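Side-chain contacts in hydrogenase maturation factor (Thermoanaerobacter tengcongensis, PDB 3VTI), which probably takes up a carbamoyl group from its partner HypF and dehydrates it to a nitrile with ATP during [NiFe]-hydrogenase maturation: residues C[156-159]-C[160-163]; C[205-208]-C[209-213]. One frame throughout, in Å; residues are numbered along the deposited sequence.

Interaction 1 (C[156-159]-C[160-163]); sequences HGMA and VMSA
The imidazole of H156 has V160 over one face: CG1 stands 3.7 Å from the ring centroid and 21° off its normal, a CH-pi contact shifted toward the rim, where NE2 is the nearest ring atom at 3.5 Å from CG1. Around the same ring, ND1 is hydrogen-bonded to the hydroxyl of S175, while the ring of F44 meets it with the two planes roughly perpendicular. The CH-pi contact follows from the torsions at both ends. In H156, CG is anti to the backbone N (chi1 -179°), which swings the imidazole alongside the next turn, and V160 holds CG1 beside its own backbone N, facing the ring. This is the i to i+4 pairing of an alpha-helix, within helix 155-164 of the AIR synthase-related C-terminal region, and the main chain repeats it: V160 N bonds to H156 O at 3.0 Å, nearly straight at 170°. Three further bonds of the same spacing continue it, M161 to G157, S162 to M158 and A163 to A159, the last with A163 N 3.1 Å from A159 O. Another side of the helix carries the methionines. M158 and M161 are three residues apart, and SD of M158 lies 4.0 Å from CG of M161 as the bent chains pass at a slant. M158 also packs against A236 and C237 of helix 231-240, whereas M161 reaches an apolar side chain of another protein's chain. S162 directs OG to the carbonyl oxygen of L167, a hydrogen bond into the chain just beyond the helix.

Interaction 2 (C[205-208]-C[209-213]); sequences VAEV and LYEIS
Four successive i to i+4 hydrogen bonds, from V205 O with L209 N to V208 O with I212 N, the latter 2.8 Å long, make this run regular alpha-helix within helix 204-216. Two apolar pairs of the same spacing lie on it. CG1 of V205 lies beside the CD1 branch of L209, 4.1 Å from that methyl, both side chains pointing the same way; CG1 of V208 meets CD1 of I212 at 3.7 Å, the two meeting at an oblique angle. L209 and I212 rest on I220 of strand 219-223, so this side seats the helix against the larger sheet of the AIR synthase-related C-terminal region. The Y210 ring instead turns its edge to the main chain: CD2 is 3.3 Å from A206 O, in the plane of the ring, and OH is hydrogen-bonded to the carbonyl oxygen of V302.

Acidic side chains occupy another side. E207 and E211 cross at about a right angle, with their carboxylate planes 77° apart and OE2 of E207 only 3.5 Å from OE2 of E211. E211 carries CG beside its backbone N (chi1 -77°) and is extended beyond it, so its carboxylate lies back along the previous turn, OE1 being 3.5 Å from V208 CA. That oxygen forms a salt bridge with R198, the arginine that ends strand 194-198. A glutamine at E211 would probably cost R198 this salt bridge and leave the guanidinium less firmly placed, a loss close to the metal site, since D199 is the next residue. Two carboxylates this near would be expected to repel, and R198 on E211, with R304 touching E207, probably offsets part of that cost.

In the fold
Both interactions are buried and each lies within one helix of the AIR synthase-related C-terminal region; they succeed one another along the chain without touching, their nearest atoms about 10 Å apart. They hold different elements. Helix 155-164, in interaction 1, packs on loops and on helix 231-240 and presents one methionine to another protein's chain, whereas the segments of interaction 2 meet no other chain and lie on the strands of the larger sheet. Chemistry follows place: a methyl over an imidazole face and one apolar methionine pair in the first, aliphatic packing with charged groups in the second. Interaction 2 is also nearer the magnesium ion, about 7 Å from the V208 side chain, against about 12 Å from that of H156.

Interaction 1 (C[156-159]-C[160-163])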
ATOM      1  N   HIS C 156     -14.508   8.164 -14.385  1.00 45.25           N
ATOM      2  CA  HIS C 156     -13.383   7.477 -13.782  1.00 45.37           C
ATOM      3  C   HIS C 156     -13.752   6.053 -13.352  1.00 46.43           C
ATOM      4  O   HIS C 156     -13.097   5.089 -13.758  1.00 47.65           O
ATOM      5  CB  HIS C 156     -12.849   8.272 -12.598  1.00 43.91           C
ATOM      6  CG  HIS C 156     -11.667   7.636 -11.943  1.00 44.65           C
ATOM      7  ND1 HIS C 156     -10.378   7.830 -12.390  1.00 44.99           N
ATOM      8  CD2 HIS C 156     -11.577   6.798 -10.884  1.00 44.94           C
ATOM      9  CE1 HIS C 156      -9.544   7.146 -11.627  1.00 45.78           C
ATOM     10  NE2 HIS C 156     -10.247   6.509 -10.709  1.00 45.45           N
ATOM     11  N   GLY C 157     -14.808   5.931 -12.548  1.00 46.30           N
ATOM     12  CA  GLY C 157     -15.309   4.640 -12.098  1.00 47.02           C
ATOM     13  C   GLY C 157     -15.454   3.616 -13.207  1.00 48.73           C
ATOM     14  O   GLY C 157     -14.990   2.477 -13.079  1.00 49.59           O
ATOM     15  N   MET C 158     -16.092   4.006 -14.304  1.00 49.18           N
ATOM     16  CA  MET C 158     -16.278   3.067 -15.397  1.00 51.29           C
ATOM     17  C   MET C 158     -14.979   2.806 -16.160  1.00 51.74           C
ATOM     18  O   MET C 158     -14.760   1.702 -16.643  1.00 53.42           O
ATOM     19  CB  MET C 158     -17.406   3.509 -16.331  1.00 51.98           C
ATOM     20  CG  MET C 158     -17.816   2.451 -17.359  1.00 55.17           C
ATOM     21  SD  MET C 158     -18.136   0.792 -16.685  1.00 58.15           S
ATOM     22  CE  MET C 158     -19.748   1.027 -15.940  1.00 58.26           C
ATOM     23  N   ALA C 159     -14.114   3.809 -16.245  1.00 50.73           N
ATOM     24  CA  ALA C 159     -12.850   3.665 -16.965  1.00 51.59           C
ATOM     25  C   ALA C 159     -11.916   2.641 -16.319  1.00 52.02           C
ATOM     26  O   ALA C 159     -11.427   1.740 -17.003  1.00 53.77           O
ATOM     27  CB  ALA C 159     -12.147   5.027 -17.132  1.00 50.55           C
ATOM     28  N   VAL C 160     -11.677   2.766 -15.014  1.00 50.91           N
ATOM     29  CA  VAL C 160     -10.795   1.817 -14.329  1.00 51.75           C
ATOM     30  C   VAL C 160     -11.435   0.429 -14.224  1.00 53.50           C
ATOM     31  O   VAL C 160     -10.748  -0.569 -14.372  1.00 55.21           O
ATOM     32  CB  VAL C 160     -10.220   2.340 -12.965  1.00 50.19           C
ATOM     33  CG1 VAL C 160     -10.023   3.850 -12.998  1.00 48.37           C
ATOM     34  CG2 VAL C 160     -11.087   1.937 -11.782  1.00 51.10           C
ATOM     35  N   MET C 161     -12.748   0.375 -14.007  1.00 53.86           N
ATOM     36  CA  MET C 161     -13.521  -0.873 -14.094  1.00 55.99           C
ATOM     37  C   MET C 161     -13.255  -1.607 -15.417  1.00 57.61           C
ATOM     38  O   MET C 161     -12.932  -2.792 -15.427  1.00 59.00           O
ATOM     39  CB  MET C 161     -15.017  -0.557 -13.943  1.00 56.22           C
ATOM     40  CG  MET C 161     -15.989  -1.666 -14.340  1.00 59.50           C
ATOM     41  SD  MET C 161     -16.912  -2.380 -12.964  1.00 63.61           S
ATOM     42  CE  MET C 161     -17.957  -1.018 -12.458  1.00 60.03           C
ATOM     43  N   SER C 162     -13.382  -0.877 -16.522  1.00 57.54           N
ATOM     44  CA  SER C 162     -13.191  -1.412 -17.864  1.00 59.53           C
ATOM     45  C   SER C 162     -11.778  -1.950 -18.092  1.00 60.27           C
ATOM     46  O   SER C 162     -11.599  -3.024 -18.665  1.00 62.30           O
ATOM     47  CB  SER C 162     -13.510  -0.338 -18.904  1.00 59.00           C
ATOM     48  OG  SER C 162     -13.222  -0.804 -20.206  1.00 61.48           O
ATOM     49  N   ALA C 163     -10.783  -1.192 -17.644  1.00 58.78           N
ATOM     50  CA  ALA C 163      -9.394  -1.596 -17.778  1.00 59.52           C
ATOM     51  C   ALA C 163      -9.034  -2.732 -16.820  1.00 60.36           C
ATOM     52  O   ALA C 163      -8.357  -3.672 -17.212  1.00 62.24           O
ATOM     53  CB  ALA C 163      -8.479  -0.395 -17.568  1.00 57.84           C
TER

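Interaction 2 (C[205-208]-C[209-213])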
ATOM      1  N   VAL C 205     -21.761  10.363  -7.046  1.00 45.13           N
ATOM      2  CA  VAL C 205     -22.639  11.495  -6.751  1.00 45.10           C
ATOM      3  C   VAL C 205     -23.623  11.160  -5.631  1.00 46.57           C
ATOM      4  O   VAL C 205     -23.853  11.975  -4.730  1.00 46.65           O
ATOM      5  CB  VAL C 205     -23.390  11.961  -8.021  1.00 45.47           C
ATOM      6  CG1 VAL C 205     -24.430  13.036  -7.693  1.00 46.08           C
ATOM      7  CG2 VAL C 205     -22.399  12.467  -9.073  1.00 42.98           C
ATOM      8  N   ALA C 206     -24.176   9.947  -5.676  1.00 47.92           N
ATOM      9  CA  ALA C 206     -25.126   9.471  -4.667  1.00 49.37           C
ATOM     10  C   ALA C 206     -24.618   9.706  -3.245  1.00 49.24           C
ATOM     11  O   ALA C 206     -25.330  10.269  -2.408  1.00 49.96           O
ATOM     12  CB  ALA C 206     -25.445   8.002  -4.892  1.00 50.04           C
ATOM     13  N   GLU C 207     -23.374   9.296  -3.000  1.00 48.59           N
ATOM     14  CA  GLU C 207     -22.765   9.344  -1.674  1.00 48.95           C
ATOM     15  C   GLU C 207     -22.573  10.780  -1.186  1.00 47.98           C
ATOM     16  O   GLU C 207     -22.884  11.087  -0.035  1.00 49.00           O
ATOM     17  CB  GLU C 207     -21.454   8.562  -1.672  1.00 48.46           C
ATOM     18  CG  GLU C 207     -20.758   8.442  -0.326  1.00 51.66           C
ATOM     19  CD  GLU C 207     -21.555   7.664   0.707  1.00 58.45           C
ATOM     20  OE1 GLU C 207     -22.230   6.658   0.364  1.00 61.90           O
ATOM     21  OE2 GLU C 207     -21.502   8.063   1.890  1.00 61.74           O
ATOM     22  N   VAL C 208     -22.088  11.649  -2.069  1.00 46.35           N
ATOM     23  CA  VAL C 208     -21.989  13.073  -1.787  1.00 45.36           C
ATOM     24  C   VAL C 208     -23.337  13.664  -1.321  1.00 47.11           C
ATOM     25  O   VAL C 208     -23.399  14.336  -0.287  1.00 47.91           O
ATOM     26  CB  VAL C 208     -21.454  13.859  -3.025  1.00 44.47           C
ATOM     27  CG1 VAL C 208     -21.687  15.380  -2.871  1.00 43.62           C
ATOM     28  CG2 VAL C 208     -19.985  13.554  -3.276  1.00 41.58           C
ATOM     29  N   LEU C 209     -24.410  13.408  -2.072  1.00 47.68           N
ATOM     30  CA  LEU C 209     -25.719  13.964  -1.751  0.50 49.16           C
ATOM     31  C   LEU C 209     -26.163  13.525  -0.360  1.00 50.35           C
ATOM     32  O   LEU C 209     -26.688  14.331   0.407  1.00 51.81           O
ATOM     33  CB  LEU C 209     -26.769  13.590  -2.809  1.00 49.94           C
ATOM     34  CG  LEU C 209     -26.543  14.000  -4.278  1.00 49.70           C
ATOM     35  CD1 LEU C 209     -27.643  13.449  -5.179  1.00 50.43           C
ATOM     36  CD2 LEU C 209     -26.402  15.518  -4.474  1.00 48.73           C
ATOM     37  N   TYR C 210     -25.932  12.254  -0.038  1.00 50.24           N
ATOM     38  CA  TYR C 210     -26.240  11.704   1.281  1.00 51.32           C
ATOM     39  C   TYR C 210     -25.398  12.345   2.373  1.00 51.15           C
ATOM     40  O   TYR C 210     -25.882  12.554   3.487  1.00 52.60           O
ATOM     41  CB  TYR C 210     -26.044  10.184   1.303  1.00 51.31           C
ATOM     42  CG  TYR C 210     -27.290   9.411   0.945  1.00 52.78           C
ATOM     43  CD1 TYR C 210     -28.261   9.129   1.906  1.00 54.92           C
ATOM     44  CD2 TYR C 210     -27.509   8.972  -0.354  1.00 52.82           C
ATOM     45  CE1 TYR C 210     -29.415   8.422   1.585  1.00 56.38           C
ATOM     46  CE2 TYR C 210     -28.663   8.260  -0.688  1.00 54.38           C
ATOM     47  CZ  TYR C 210     -29.609   7.988   0.284  1.00 56.34           C
ATOM     48  OH  TYR C 210     -30.752   7.291  -0.050  1.00 57.38           O
ATOM     49  N   GLU C 211     -24.144  12.651   2.051  1.00 49.38           N
ATOM     50  CA  GLU C 211     -23.254  13.311   2.997  1.00 49.23           C
ATOM     51  C   GLU C 211     -23.712  14.743   3.237  1.00 49.79           C
ATOM     52  O   GLU C 211     -23.650  15.233   4.366  1.00 50.79           O
ATOM     53  CB  GLU C 211     -21.809  13.284   2.502  1.00 47.64           C
ATOM     54  CG  GLU C 211     -21.125  11.932   2.697  1.00 48.50           C
ATOM     55  CD  GLU C 211     -19.942  11.693   1.755  1.00 48.75           C
ATOM     56  OE1 GLU C 211     -19.741  12.486   0.800  1.00 48.98           O
ATOM     57  OE2 GLU C 211     -19.211  10.699   1.974  1.00 49.09           O
ATOM     58  N   ILE C 212     -24.182  15.403   2.176  1.00 49.17           N
ATOM     59  CA  ILE C 212     -24.736  16.745   2.296  1.00 49.36           C
ATOM     60  C   ILE C 212     -26.004  16.694   3.141  1.00 51.93           C
ATOM     61  O   ILE C 212     -26.181  17.520   4.042  1.00 53.12           O
ATOM     62  CB  ILE C 212     -25.045  17.389   0.922  1.00 48.64           C
ATOM     63  CG1 ILE C 212     -23.766  17.595   0.099  1.00 45.30           C
ATOM     64  CG2 ILE C 212     -25.760  18.713   1.118  1.00 49.32           C
ATOM     65  CD1 ILE C 212     -24.018  17.847  -1.388  1.00 42.42           C
ATOM     66  N   SER C 213     -26.874  15.724   2.852  1.00 52.95           N
ATOM     67  CA  SER C 213     -28.108  15.511   3.617  1.00 55.65           C
ATOM     68  C   SER C 213     -27.883  15.278   5.102  1.00 56.51           C
ATOM     69  O   SER C 213     -28.514  15.920   5.940  1.00 58.35           O
ATOM     70  CB  SER C 213     -28.902  14.339   3.050  1.00 56.59           C
ATOM     71  OG  SER C 213     -29.782  14.783   2.031  1.00 59.15           O
TER